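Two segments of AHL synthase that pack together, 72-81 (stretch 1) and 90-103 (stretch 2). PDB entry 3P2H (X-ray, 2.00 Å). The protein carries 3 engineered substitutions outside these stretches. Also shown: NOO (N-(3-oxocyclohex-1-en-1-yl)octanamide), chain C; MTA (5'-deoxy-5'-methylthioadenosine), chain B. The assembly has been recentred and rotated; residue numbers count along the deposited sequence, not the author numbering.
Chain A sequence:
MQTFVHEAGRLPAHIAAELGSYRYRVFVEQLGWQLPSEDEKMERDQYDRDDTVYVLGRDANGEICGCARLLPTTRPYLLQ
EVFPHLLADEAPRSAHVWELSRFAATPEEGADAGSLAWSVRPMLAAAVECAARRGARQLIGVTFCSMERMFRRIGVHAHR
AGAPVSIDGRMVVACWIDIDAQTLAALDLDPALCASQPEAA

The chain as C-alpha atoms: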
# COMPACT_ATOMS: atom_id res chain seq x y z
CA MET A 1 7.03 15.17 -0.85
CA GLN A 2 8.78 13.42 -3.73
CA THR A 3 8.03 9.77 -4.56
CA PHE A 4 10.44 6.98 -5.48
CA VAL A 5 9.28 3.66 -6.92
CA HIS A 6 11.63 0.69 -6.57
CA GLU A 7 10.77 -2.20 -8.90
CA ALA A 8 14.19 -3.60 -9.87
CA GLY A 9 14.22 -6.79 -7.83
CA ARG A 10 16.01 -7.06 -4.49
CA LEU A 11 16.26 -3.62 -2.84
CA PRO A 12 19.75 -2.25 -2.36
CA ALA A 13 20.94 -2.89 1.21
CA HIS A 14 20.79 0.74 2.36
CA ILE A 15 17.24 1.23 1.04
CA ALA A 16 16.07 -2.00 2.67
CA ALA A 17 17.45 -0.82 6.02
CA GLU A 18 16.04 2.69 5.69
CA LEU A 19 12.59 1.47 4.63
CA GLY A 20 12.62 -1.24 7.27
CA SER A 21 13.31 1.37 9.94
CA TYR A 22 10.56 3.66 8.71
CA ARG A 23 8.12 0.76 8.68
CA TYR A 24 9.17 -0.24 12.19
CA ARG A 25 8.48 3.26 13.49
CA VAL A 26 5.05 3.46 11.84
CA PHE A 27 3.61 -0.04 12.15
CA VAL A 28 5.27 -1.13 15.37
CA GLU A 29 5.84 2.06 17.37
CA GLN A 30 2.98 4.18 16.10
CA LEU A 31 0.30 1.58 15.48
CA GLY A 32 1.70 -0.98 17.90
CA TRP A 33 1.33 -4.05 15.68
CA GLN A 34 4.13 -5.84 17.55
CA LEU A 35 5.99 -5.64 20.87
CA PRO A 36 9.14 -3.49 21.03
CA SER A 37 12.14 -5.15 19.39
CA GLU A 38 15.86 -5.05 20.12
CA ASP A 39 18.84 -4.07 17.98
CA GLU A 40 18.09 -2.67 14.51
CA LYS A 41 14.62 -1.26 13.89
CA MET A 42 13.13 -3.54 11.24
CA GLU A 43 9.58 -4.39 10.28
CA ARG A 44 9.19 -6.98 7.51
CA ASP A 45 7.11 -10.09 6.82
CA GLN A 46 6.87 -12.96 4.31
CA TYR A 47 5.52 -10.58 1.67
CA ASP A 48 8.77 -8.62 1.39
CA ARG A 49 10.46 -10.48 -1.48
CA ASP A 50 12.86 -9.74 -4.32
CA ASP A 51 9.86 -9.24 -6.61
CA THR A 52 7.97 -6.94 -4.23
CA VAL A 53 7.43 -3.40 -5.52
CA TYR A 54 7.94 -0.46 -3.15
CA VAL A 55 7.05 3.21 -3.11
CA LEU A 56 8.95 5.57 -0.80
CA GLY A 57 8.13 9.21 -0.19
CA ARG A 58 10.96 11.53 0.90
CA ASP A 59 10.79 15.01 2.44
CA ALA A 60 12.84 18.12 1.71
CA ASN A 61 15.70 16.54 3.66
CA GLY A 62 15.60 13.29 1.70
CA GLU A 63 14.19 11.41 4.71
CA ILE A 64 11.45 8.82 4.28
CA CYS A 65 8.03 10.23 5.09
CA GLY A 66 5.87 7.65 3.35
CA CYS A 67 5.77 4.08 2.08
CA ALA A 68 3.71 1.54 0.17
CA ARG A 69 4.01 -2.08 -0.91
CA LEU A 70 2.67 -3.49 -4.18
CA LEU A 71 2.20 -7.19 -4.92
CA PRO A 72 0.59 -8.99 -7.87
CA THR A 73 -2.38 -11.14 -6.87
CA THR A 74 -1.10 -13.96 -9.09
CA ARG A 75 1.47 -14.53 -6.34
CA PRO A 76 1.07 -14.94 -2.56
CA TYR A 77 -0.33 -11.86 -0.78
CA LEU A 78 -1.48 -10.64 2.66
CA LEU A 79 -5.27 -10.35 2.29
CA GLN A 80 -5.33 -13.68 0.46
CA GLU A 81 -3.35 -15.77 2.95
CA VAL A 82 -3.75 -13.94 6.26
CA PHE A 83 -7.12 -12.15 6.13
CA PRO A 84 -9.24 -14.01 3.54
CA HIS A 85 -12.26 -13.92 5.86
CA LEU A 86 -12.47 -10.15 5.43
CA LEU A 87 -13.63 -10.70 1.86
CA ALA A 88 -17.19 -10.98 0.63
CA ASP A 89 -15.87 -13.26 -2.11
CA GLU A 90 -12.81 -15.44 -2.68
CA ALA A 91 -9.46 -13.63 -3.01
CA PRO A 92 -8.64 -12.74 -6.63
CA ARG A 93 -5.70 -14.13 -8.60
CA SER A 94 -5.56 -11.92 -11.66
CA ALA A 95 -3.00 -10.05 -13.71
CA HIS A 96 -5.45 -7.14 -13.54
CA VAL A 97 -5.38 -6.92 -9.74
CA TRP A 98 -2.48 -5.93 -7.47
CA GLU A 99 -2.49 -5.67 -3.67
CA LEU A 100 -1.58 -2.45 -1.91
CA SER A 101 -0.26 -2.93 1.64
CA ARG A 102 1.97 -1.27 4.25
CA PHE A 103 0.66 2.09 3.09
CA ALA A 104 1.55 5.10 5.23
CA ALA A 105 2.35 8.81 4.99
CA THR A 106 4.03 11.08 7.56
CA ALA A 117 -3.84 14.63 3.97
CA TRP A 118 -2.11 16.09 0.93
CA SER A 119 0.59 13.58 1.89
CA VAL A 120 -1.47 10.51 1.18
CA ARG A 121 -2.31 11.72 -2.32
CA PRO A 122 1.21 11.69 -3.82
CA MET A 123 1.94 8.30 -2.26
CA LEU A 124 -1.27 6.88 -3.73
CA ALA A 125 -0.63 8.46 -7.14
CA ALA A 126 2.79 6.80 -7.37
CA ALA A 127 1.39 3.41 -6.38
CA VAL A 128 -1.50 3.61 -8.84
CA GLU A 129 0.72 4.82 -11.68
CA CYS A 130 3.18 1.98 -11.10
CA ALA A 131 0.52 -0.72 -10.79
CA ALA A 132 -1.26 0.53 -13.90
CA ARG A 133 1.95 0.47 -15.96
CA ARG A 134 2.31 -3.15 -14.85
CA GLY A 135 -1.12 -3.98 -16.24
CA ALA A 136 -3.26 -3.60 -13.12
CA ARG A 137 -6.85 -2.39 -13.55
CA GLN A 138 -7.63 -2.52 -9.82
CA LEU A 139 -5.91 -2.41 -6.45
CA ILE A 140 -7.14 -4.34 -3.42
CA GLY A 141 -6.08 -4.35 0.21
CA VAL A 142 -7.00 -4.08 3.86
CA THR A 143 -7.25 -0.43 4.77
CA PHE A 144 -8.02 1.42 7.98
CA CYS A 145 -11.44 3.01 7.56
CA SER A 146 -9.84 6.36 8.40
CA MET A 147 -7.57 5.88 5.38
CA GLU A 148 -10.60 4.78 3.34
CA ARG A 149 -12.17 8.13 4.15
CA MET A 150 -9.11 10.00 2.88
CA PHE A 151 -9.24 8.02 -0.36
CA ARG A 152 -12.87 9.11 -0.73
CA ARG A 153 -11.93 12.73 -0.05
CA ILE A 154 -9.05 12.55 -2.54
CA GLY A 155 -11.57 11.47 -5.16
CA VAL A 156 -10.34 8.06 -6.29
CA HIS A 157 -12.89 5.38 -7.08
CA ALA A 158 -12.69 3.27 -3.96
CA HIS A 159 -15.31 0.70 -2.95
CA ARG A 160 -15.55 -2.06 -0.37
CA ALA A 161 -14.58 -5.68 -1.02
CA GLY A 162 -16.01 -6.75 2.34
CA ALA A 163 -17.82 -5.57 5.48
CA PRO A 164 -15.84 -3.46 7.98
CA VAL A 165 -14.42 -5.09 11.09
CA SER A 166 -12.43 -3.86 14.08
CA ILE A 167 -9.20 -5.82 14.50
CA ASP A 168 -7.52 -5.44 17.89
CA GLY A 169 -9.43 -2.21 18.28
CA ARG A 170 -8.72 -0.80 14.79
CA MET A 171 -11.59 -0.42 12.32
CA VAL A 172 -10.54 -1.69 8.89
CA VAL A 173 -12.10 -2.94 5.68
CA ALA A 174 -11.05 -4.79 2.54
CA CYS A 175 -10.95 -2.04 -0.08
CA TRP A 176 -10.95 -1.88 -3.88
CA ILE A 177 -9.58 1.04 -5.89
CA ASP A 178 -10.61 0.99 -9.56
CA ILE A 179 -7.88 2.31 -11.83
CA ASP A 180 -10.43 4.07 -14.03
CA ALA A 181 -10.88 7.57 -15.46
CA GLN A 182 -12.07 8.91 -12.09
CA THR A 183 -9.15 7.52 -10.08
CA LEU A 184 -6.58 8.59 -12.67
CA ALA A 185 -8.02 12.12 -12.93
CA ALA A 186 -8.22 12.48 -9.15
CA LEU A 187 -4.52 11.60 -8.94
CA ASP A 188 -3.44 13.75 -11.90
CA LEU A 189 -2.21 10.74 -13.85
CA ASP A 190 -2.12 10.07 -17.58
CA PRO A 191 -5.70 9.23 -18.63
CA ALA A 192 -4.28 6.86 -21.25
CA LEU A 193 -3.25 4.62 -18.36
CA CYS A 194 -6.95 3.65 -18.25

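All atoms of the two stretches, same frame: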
# COMPACT_ATOMS: atom_id res chain seq x y z
N PRO A 72 1.55 -8.51 -6.88
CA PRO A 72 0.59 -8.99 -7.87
C PRO A 72 -0.25 -10.07 -7.20
O PRO A 72 0.27 -10.85 -6.40
CB PRO A 72 1.49 -9.56 -8.97
CG PRO A 72 2.63 -10.13 -8.19
CD PRO A 72 2.90 -9.05 -7.14
N THR A 73 -1.54 -10.13 -7.50
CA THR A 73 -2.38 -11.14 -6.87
C THR A 73 -2.14 -12.55 -7.42
O THR A 73 -2.63 -13.53 -6.85
CB THR A 73 -3.87 -10.81 -7.01
OG1 THR A 73 -4.19 -10.58 -8.38
CG2 THR A 73 -4.22 -9.58 -6.17
N THR A 74 -1.40 -12.66 -8.51
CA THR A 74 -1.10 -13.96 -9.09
C THR A 74 -0.05 -14.67 -8.24
O THR A 74 0.29 -15.83 -8.48
CB THR A 74 -0.59 -13.84 -10.52
OG1 THR A 74 0.55 -12.99 -10.55
CG2 THR A 74 -1.67 -13.28 -11.43
N ARG A 75 0.48 -13.96 -7.25
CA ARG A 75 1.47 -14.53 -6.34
C ARG A 75 0.94 -14.35 -4.93
O ARG A 75 -0.01 -13.60 -4.71
CB ARG A 75 2.83 -13.84 -6.50
CG ARG A 75 3.51 -14.16 -7.83
CD ARG A 75 4.96 -13.69 -7.85
NE ARG A 75 5.52 -13.84 -9.19
CZ ARG A 75 6.77 -13.55 -9.52
NH1 ARG A 75 7.62 -13.07 -8.62
NH2 ARG A 75 7.18 -13.73 -10.78
N PRO A 76 1.53 -15.05 -3.95
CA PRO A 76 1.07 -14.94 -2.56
C PRO A 76 0.96 -13.50 -2.05
O PRO A 76 1.86 -12.69 -2.29
CB PRO A 76 2.12 -15.74 -1.79
CG PRO A 76 2.51 -16.80 -2.78
CD PRO A 76 2.65 -16.00 -4.05
N TYR A 77 -0.14 -13.19 -1.37
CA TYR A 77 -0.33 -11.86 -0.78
C TYR A 77 -1.07 -11.87 0.56
O TYR A 77 -1.74 -12.84 0.92
CB TYR A 77 -0.97 -10.90 -1.79
CG TYR A 77 -2.37 -11.21 -2.29
CD1 TYR A 77 -2.59 -12.17 -3.27
CD2 TYR A 77 -3.45 -10.46 -1.84
CE1 TYR A 77 -3.88 -12.36 -3.82
CE2 TYR A 77 -4.73 -10.64 -2.37
CZ TYR A 77 -4.93 -11.59 -3.36
OH TYR A 77 -6.19 -11.71 -3.91
N LEU A 78 -0.92 -10.78 1.31
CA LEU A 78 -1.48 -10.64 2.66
C LEU A 78 -2.98 -10.90 2.86
O LEU A 78 -3.36 -11.73 3.68
CB LEU A 78 -1.11 -9.25 3.20
CG LEU A 78 -1.36 -8.94 4.68
CD1 LEU A 78 -0.78 -10.05 5.55
CD2 LEU A 78 -0.72 -7.60 5.03
N LEU A 79 -3.83 -10.17 2.15
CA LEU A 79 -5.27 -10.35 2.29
C LEU A 79 -5.66 -11.79 1.96
O LEU A 79 -6.48 -12.40 2.65
CB LEU A 79 -5.99 -9.37 1.34
CG LEU A 79 -7.52 -9.38 1.27
CD1 LEU A 79 -8.12 -9.19 2.66
CD2 LEU A 79 -7.98 -8.27 0.33
N GLN A 80 -5.06 -12.33 0.92
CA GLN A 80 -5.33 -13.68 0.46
C GLN A 80 -5.03 -14.77 1.49
O GLN A 80 -5.90 -15.57 1.82
CB GLN A 80 -4.52 -13.96 -0.80
CG GLN A 80 -4.55 -15.39 -1.29
CD GLN A 80 -3.52 -15.64 -2.37
OE1 GLN A 80 -2.32 -15.50 -2.13
NE2 GLN A 80 -3.98 -16.00 -3.56
N GLU A 81 -3.80 -14.77 1.99
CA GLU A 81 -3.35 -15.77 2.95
C GLU A 81 -3.65 -15.53 4.42
O GLU A 81 -3.97 -16.46 5.14
CB GLU A 81 -1.85 -16.00 2.77
CG GLU A 81 -1.50 -16.59 1.41
CD GLU A 81 -0.03 -16.90 1.25
OE1 GLU A 81 0.29 -17.74 0.38
OE2 GLU A 81 0.81 -16.30 1.96
N GLU A 90 -14.14 -14.84 -2.74
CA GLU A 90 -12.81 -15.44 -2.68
C GLU A 90 -11.75 -14.45 -3.19
O GLU A 90 -12.04 -13.63 -4.07
CB GLU A 90 -12.78 -16.72 -3.51
CG GLU A 90 -11.39 -17.34 -3.64
CD GLU A 90 -11.41 -18.67 -4.36
OE1 GLU A 90 -12.11 -18.76 -5.40
OE2 GLU A 90 -10.73 -19.61 -3.90
N ALA A 91 -10.55 -14.53 -2.63
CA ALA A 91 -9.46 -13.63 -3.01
C ALA A 91 -9.08 -13.81 -4.47
O ALA A 91 -8.84 -14.92 -4.93
CB ALA A 91 -8.24 -13.87 -2.12
N PRO A 92 -9.00 -12.70 -5.22
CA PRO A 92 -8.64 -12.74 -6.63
C PRO A 92 -7.19 -13.10 -6.95
O PRO A 92 -6.28 -12.82 -6.17
CB PRO A 92 -8.99 -11.33 -7.10
CG PRO A 92 -8.63 -10.51 -5.89
CD PRO A 92 -9.23 -11.32 -4.77
N ARG A 93 -7.01 -13.77 -8.08
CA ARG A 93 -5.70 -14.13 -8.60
C ARG A 93 -5.84 -13.71 -10.05
O ARG A 93 -6.32 -14.46 -10.89
CB ARG A 93 -5.44 -15.63 -8.49
CG ARG A 93 -5.20 -16.12 -7.07
CD ARG A 93 -4.58 -17.52 -7.06
NE ARG A 93 -3.20 -17.51 -7.56
CZ ARG A 93 -2.78 -18.15 -8.65
NH1 ARG A 93 -3.64 -18.86 -9.37
NH2 ARG A 93 -1.51 -18.08 -9.01
N SER A 94 -5.44 -12.47 -10.32
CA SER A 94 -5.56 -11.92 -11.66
C SER A 94 -4.42 -10.97 -12.00
O SER A 94 -3.89 -10.28 -11.13
CB SER A 94 -6.90 -11.18 -11.77
OG SER A 94 -6.92 -10.26 -12.85
N ALA A 95 -4.05 -10.95 -13.27
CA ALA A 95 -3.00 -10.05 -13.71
C ALA A 95 -3.52 -8.62 -13.64
O ALA A 95 -2.75 -7.66 -13.60
CB ALA A 95 -2.59 -10.39 -15.13
N HIS A 96 -4.84 -8.47 -13.60
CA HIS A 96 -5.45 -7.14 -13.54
C HIS A 96 -5.63 -6.59 -12.14
O HIS A 96 -6.14 -5.49 -11.97
CB HIS A 96 -6.80 -7.13 -14.25
CG HIS A 96 -6.73 -7.43 -15.72
ND1 HIS A 96 -5.60 -7.19 -16.47
CD2 HIS A 96 -7.65 -7.92 -16.57
CE1 HIS A 96 -5.83 -7.51 -17.73
NE2 HIS A 96 -7.07 -7.96 -17.82
N VAL A 97 -5.24 -7.36 -11.12
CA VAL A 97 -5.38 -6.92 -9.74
C VAL A 97 -4.07 -7.05 -8.96
O VAL A 97 -3.42 -8.10 -8.97
CB VAL A 97 -6.46 -7.73 -8.99
CG1 VAL A 97 -6.59 -7.23 -7.56
CG2 VAL A 97 -7.79 -7.62 -9.69
N TRP A 98 -3.69 -5.97 -8.29
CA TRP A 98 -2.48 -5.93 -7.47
C TRP A 98 -2.90 -5.54 -6.06
O TRP A 98 -3.89 -4.82 -5.89
CB TRP A 98 -1.48 -4.89 -8.01
CG TRP A 98 -0.59 -5.40 -9.10
CD1 TRP A 98 -0.97 -5.90 -10.31
CD2 TRP A 98 0.84 -5.47 -9.08
NE1 TRP A 98 0.13 -6.28 -11.04
CE2 TRP A 98 1.26 -6.03 -10.31
CE3 TRP A 98 1.82 -5.12 -8.13
CZ2 TRP A 98 2.60 -6.25 -10.61
CZ3 TRP A 98 3.16 -5.34 -8.44
CH2 TRP A 98 3.53 -5.90 -9.67
N GLU A 99 -2.17 -6.00 -5.05
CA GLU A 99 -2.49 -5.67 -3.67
C GLU A 99 -1.63 -4.55 -3.13
O GLU A 99 -0.40 -4.57 -3.26
CB GLU A 99 -2.32 -6.88 -2.75
CG GLU A 99 -2.60 -6.51 -1.29
CD GLU A 99 -2.09 -7.54 -0.30
OE1 GLU A 99 -0.89 -7.84 -0.34
OE2 GLU A 99 -2.89 -8.03 0.51
N LEU A 100 -2.28 -3.57 -2.51
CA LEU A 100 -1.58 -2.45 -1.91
C LEU A 100 -1.57 -2.69 -0.40
O LEU A 100 -2.62 -2.89 0.20
CB LEU A 100 -2.32 -1.14 -2.21
CG LEU A 100 -1.74 0.14 -1.61
CD1 LEU A 100 -0.32 0.35 -2.12
CD2 LEU A 100 -2.62 1.33 -1.97
N SER A 101 -0.38 -2.71 0.20
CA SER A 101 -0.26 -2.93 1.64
C SER A 101 0.82 -2.02 2.23
O SER A 101 1.48 -1.28 1.51
CB SER A 101 0.07 -4.39 1.94
OG SER A 101 1.26 -4.79 1.29
N ARG A 102 0.99 -2.09 3.55
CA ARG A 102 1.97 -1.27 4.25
C ARG A 102 1.99 0.13 3.66
O ARG A 102 3.03 0.63 3.23
CB ARG A 102 3.36 -1.91 4.16
CG ARG A 102 3.51 -3.24 4.91
CD ARG A 102 3.25 -3.08 6.41
NE ARG A 102 3.72 -4.23 7.19
CZ ARG A 102 3.14 -5.42 7.21
NH1 ARG A 102 3.65 -6.40 7.94
NH2 ARG A 102 2.04 -5.65 6.50
N PHE A 103 0.82 0.76 3.63
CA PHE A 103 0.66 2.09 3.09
C PHE A 103 0.60 3.10 4.22
O PHE A 103 -0.24 3.00 5.11
CB PHE A 103 -0.63 2.17 2.26
CG PHE A 103 -0.83 3.48 1.56
CD1 PHE A 103 -0.17 3.76 0.37
CD2 PHE A 103 -1.69 4.45 2.09
CE1 PHE A 103 -0.36 4.97 -0.28
CE2 PHE A 103 -1.89 5.67 1.44
CZ PHE A 103 -1.22 5.93 0.25
C1 NOO C . -2.70 4.24 8.13
O1 NOO C . -3.56 5.04 8.49
C2 NOO C . -2.95 3.21 7.04
C3 NOO C . -2.30 1.97 7.03
C4 NOO C . -1.15 1.76 8.04
C5 NOO C . -0.37 3.07 8.44
C6 NOO C . -1.30 4.26 8.83
N7 NOO C . -2.62 0.85 6.15
C8 NOO C . -1.87 -0.07 5.38
O8 NOO C . -0.94 -0.75 5.81
C9 NOO C . -2.21 -0.27 3.88
C10 NOO C . -3.53 0.29 3.30
C11 NOO C . -3.99 -0.59 2.11
C12 NOO C . -4.59 0.24 0.96
C13 NOO C . -5.15 -0.67 -0.15
C14 NOO C . -6.37 -0.04 -0.86
C15 NOO C . -6.77 -0.83 -2.10
CS MTA B . -3.36 -4.81 7.91
S5' MTA B . -4.54 -4.84 9.30
C5' MTA B . -3.40 -4.72 10.71
C4' MTA B . -3.10 -6.09 11.33
O4' MTA B . -2.44 -6.90 10.31
C2' MTA B . -0.85 -6.65 12.00
O2' MTA B . -0.02 -7.20 13.03
C3' MTA B . -2.13 -5.91 12.50
O3' MTA B . -2.66 -6.59 13.65
C1' MTA B . -1.43 -7.67 11.00
N9 MTA B . -0.43 -8.13 10.01
C8 MTA B . 0.27 -7.36 9.11
N7 MTA B . 1.06 -8.09 8.39
C5 MTA B . 0.94 -9.38 8.78
C6 MTA B . 1.53 -10.63 8.37
N6 MTA B . 2.47 -10.65 7.36
N1 MTA B . 1.15 -11.78 9.01
C2 MTA B . 0.22 -11.79 10.01
N3 MTA B . -0.35 -10.61 10.40
C4 MTA B . -0.04 -9.42 9.84
O HOH W 1 -1.85 -16.15 -5.65
O HOH W 2 -1.19 -9.74 -10.40
O HOH W 3 -6.66 -16.60 -3.94

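The two stretches bury 780 Å² between them, and the contact runs from a short antiparallel pairing at P72 and W98 to the start of the helix at L78. P72 and W98 form a non-hydrogen-bonded bridge pair with their side chains on the same face of the sheet. W98 adopts chi1 = -85° and chi2 = 60°, which lays the indole beneath the proline: P72 CA sits 3.8 Å from the centroid of the five-membered ring, almost on the ring normal, and P72 CB lies 3.8 Å from W98 CE2. A proline suits this position because it has no amide hydrogen to satisfy and offers a compact, aliphatic surface to the aromatic face.

T73 is the polar centre of the contact. With CB directed toward stretch 2 and chi1 in the p well, T73 OG1 donates to V97 O (2.7 Å) and accepts from S94 N (3.0 Å), while the amide T73 N also donates to V97 O (3.1 Å). The hydroxyl thus ties together the two ends of the type I turn that runs from S94 to V97. In the same rotamer the methyl is set against a hydrophobic neighbour, T73 CG2 lying 3.6 Å from V97 CG1, so the branched side chain serves both needs in a buried site.

T73 and T74 occupy the middle of another type I turn, from P72 to R75, which leaves T74 O accessible to R93. The CA-to-CB bond of R93 points away from stretch 1, but the m, t, p sequence of its first three chi angles brings the guanidinium back, and R93 NH2 donates to T74 O (2.9 Å). Water 1 adds to this clamp, accepting from R93 NE (2.7 Å) and Q80 NE2 (3.0 Å) and donating to T73 O (3.0 Å).

Y77, at the N-cap position, has its CA-to-CB bond toward stretch 2, and chi1 = 63° with chi2 = -78° places the hydroxyl at P92 O. It donates there in a short hydrogen bond (Y77 OH to P92 O, 2.5 Å), and A91 CB packs 3.5 Å from Y77 OH. The small A91 also fits against the helix, with A91 CB 3.9 Å from Q80 CB. The Q80 side chain is extended through chi2 and then turned at chi3 = 62°; Q80 OE1 accepts from Y77 N (3.3 Å), and Q80 NE2 donates to water 3 (2.8 Å), which in turn donates to A91 O (2.9 Å).

E99 extends from the strand with chi1 and chi2 both t, delivering its buried carboxylate to the first turn of the helix. E99 OE2 accepts from L79 N (2.9 Å, nearly linear), and E99 OE1 receives a weak hydrogen bond from L78 N (3.4 Å). Amides at a helix start lack carbonyl partners within the helix, so a carboxylate is well matched to them. Beyond it, L78 CD2 contacts R102 NH2 at 3.7 Å, beside the guanidinium that makes weak hydrogen bonds to MTA N7.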